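PDB 5C2Y: RNA polymerase II subunit B1 CTD phosphatase RTR1 from Saccharomyces cerevisiae, which removes phosphate from serine in the heptapeptide repeats of the RNA polymerase II C-terminal domain, regulating the polymerase during transcription. Local coordinates for residues A[127-132]-A[159-163]. Sequence-based numbering, arbitrary orientation.
Sequences FYQVQL and KVTLF. With SO4 (sulfate ion), chain D.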
# COMPACT_ATOMS: atom_id res chain seq x y z
N PHE A 127 -6.43 -7.16 -2.33
CA PHE A 127 -6.06 -8.21 -1.39
C PHE A 127 -5.33 -7.63 -0.18
O PHE A 127 -5.59 -7.98 0.97
CB PHE A 127 -5.19 -9.23 -2.11
CG PHE A 127 -4.92 -10.48 -1.34
CD1 PHE A 127 -3.81 -10.57 -0.50
CD2 PHE A 127 -5.74 -11.60 -1.49
CE1 PHE A 127 -3.54 -11.74 0.20
CE2 PHE A 127 -5.47 -12.78 -0.80
CZ PHE A 127 -4.37 -12.85 0.04
N TYR A 128 -4.40 -6.72 -0.46
CA TYR A 128 -3.67 -5.99 0.57
C TYR A 128 -4.61 -5.13 1.40
O TYR A 128 -4.63 -5.22 2.62
CB TYR A 128 -2.61 -5.11 -0.08
CG TYR A 128 -1.75 -4.30 0.85
CD1 TYR A 128 -0.62 -4.86 1.45
CD2 TYR A 128 -2.03 -2.96 1.10
CE1 TYR A 128 0.18 -4.11 2.30
CE2 TYR A 128 -1.23 -2.20 1.95
CZ TYR A 128 -0.12 -2.78 2.54
OH TYR A 128 0.68 -2.03 3.37
N GLN A 129 -5.39 -4.30 0.73
CA GLN A 129 -6.21 -3.29 1.39
C GLN A 129 -7.24 -3.80 2.40
O GLN A 129 -7.44 -3.20 3.47
CB GLN A 129 -6.94 -2.48 0.33
CG GLN A 129 -7.88 -1.45 0.94
CD GLN A 129 -8.80 -0.86 -0.09
OE1 GLN A 129 -9.30 -1.57 -0.96
NE2 GLN A 129 -9.04 0.44 -0.00
N VAL A 130 -7.91 -4.91 2.08
CA VAL A 130 -9.00 -5.41 2.91
C VAL A 130 -8.48 -6.05 4.19
O VAL A 130 -9.25 -6.40 5.09
CB VAL A 130 -9.85 -6.43 2.13
CG1 VAL A 130 -10.45 -5.78 0.88
CG2 VAL A 130 -9.00 -7.62 1.76
N GLN A 131 -7.16 -6.20 4.29
CA GLN A 131 -6.56 -6.75 5.50
C GLN A 131 -6.13 -5.66 6.46
O GLN A 131 -5.63 -5.95 7.55
CB GLN A 131 -5.35 -7.59 5.17
CG GLN A 131 -5.60 -8.78 4.30
CD GLN A 131 -4.32 -9.53 4.03
OE1 GLN A 131 -3.60 -9.90 4.98
NE2 GLN A 131 -3.99 -9.75 2.75
N LEU A 132 -6.29 -4.41 6.05
CA LEU A 132 -5.79 -3.30 6.82
C LEU A 132 -6.78 -2.95 7.91
O LEU A 132 -7.98 -3.01 7.70
CB LEU A 132 -5.53 -2.09 5.93
CG LEU A 132 -4.32 -2.10 4.99
CD1 LEU A 132 -4.39 -0.90 4.06
CD2 LEU A 132 -3.01 -2.10 5.77
N LYS A 159 0.20 -7.80 10.80
CA LYS A 159 0.57 -8.71 9.73
C LYS A 159 -0.31 -8.50 8.52
O LYS A 159 -1.54 -8.39 8.64
CB LYS A 159 0.47 -10.17 10.20
CG LYS A 159 0.85 -11.21 9.15
CD LYS A 159 1.13 -12.56 9.79
CE LYS A 159 1.71 -13.52 8.76
NZ LYS A 159 3.07 -13.98 9.12
N VAL A 160 0.33 -8.42 7.36
CA VAL A 160 -0.34 -8.35 6.08
C VAL A 160 0.28 -9.43 5.22
O VAL A 160 1.49 -9.56 5.19
CB VAL A 160 -0.19 -6.97 5.41
CG1 VAL A 160 -0.91 -6.94 4.10
CG2 VAL A 160 -0.77 -5.88 6.29
N THR A 161 -0.55 -10.23 4.57
CA THR A 161 -0.09 -11.24 3.62
C THR A 161 -0.31 -10.73 2.20
O THR A 161 -1.42 -10.33 1.86
CB THR A 161 -0.83 -12.59 3.78
OG1 THR A 161 -0.51 -13.19 5.04
CG2 THR A 161 -0.46 -13.53 2.67
N LEU A 162 0.72 -10.72 1.37
CA LEU A 162 0.55 -10.22 0.02
C LEU A 162 -0.06 -11.30 -0.86
O LEU A 162 0.15 -12.49 -0.62
CB LEU A 162 1.88 -9.75 -0.58
CG LEU A 162 2.63 -8.68 0.20
CD1 LEU A 162 3.62 -8.00 -0.71
CD2 LEU A 162 1.65 -7.68 0.79
N PHE A 163 -0.80 -10.89 -1.88
CA PHE A 163 -1.47 -11.84 -2.74
C PHE A 163 -0.42 -12.72 -3.37
O PHE A 163 -0.56 -13.94 -3.43
CB PHE A 163 -2.31 -11.13 -3.80
CG PHE A 163 -3.06 -12.05 -4.72
CD1 PHE A 163 -3.61 -13.23 -4.25
CD2 PHE A 163 -3.24 -11.73 -6.05
CE1 PHE A 163 -4.30 -14.06 -5.11
CE2 PHE A 163 -3.94 -12.56 -6.90
CZ PHE A 163 -4.47 -13.72 -6.43
S SO4 D . 6.10 -11.64 7.61
O1 SO4 D . 6.62 -12.45 6.51
O2 SO4 D . 4.65 -11.55 7.52
O3 SO4 D . 6.71 -10.31 7.53
O4 SO4 D . 6.46 -12.23 8.90
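Start with Phe127, near the C-terminal end of helix 119-129, whose ring lies against the backbone leading into helix 163-170. Phe163 CA sits over one face, 3.8 Å from the centroid of the Phe127 ring, a CH-pi contact, while Thr161 O approaches the ring edge at 3.0 Å from Phe127 CE1. The two phenylalanine rings meet obliquely, their planes at 36°. Val160, buried, packs on the neighbouring Tyr128: its CG1 is 3.4 Å from Tyr128 CD1, and CD2 of Leu162, the N-cap residue of helix 163-170, reaches the edge of the same ring. The Tyr128 hydroxyl is hydrogen-bonded to the carbonyl of Leu53, tying in helix 50-56. Within the predicted RTR1-type zinc finger, helix 119-129 also carries the zinc ligand His121; a type I turn from Gln129 to Leu132 follows on from the helix and brings Gln131 round to face the extended 159-162 backbone. The side-chain amide of Gln131 pairs with both backbone polar groups of Thr161: Thr161 N donates to Gln131 OE1 (3.1 Å), and Gln131 NE2 donates to Thr161 O (2.8 Å). That same Gln131 NE2 also reaches back to Phe127 O at 3.0 Å, a second hydrogen bond from one nitrogen.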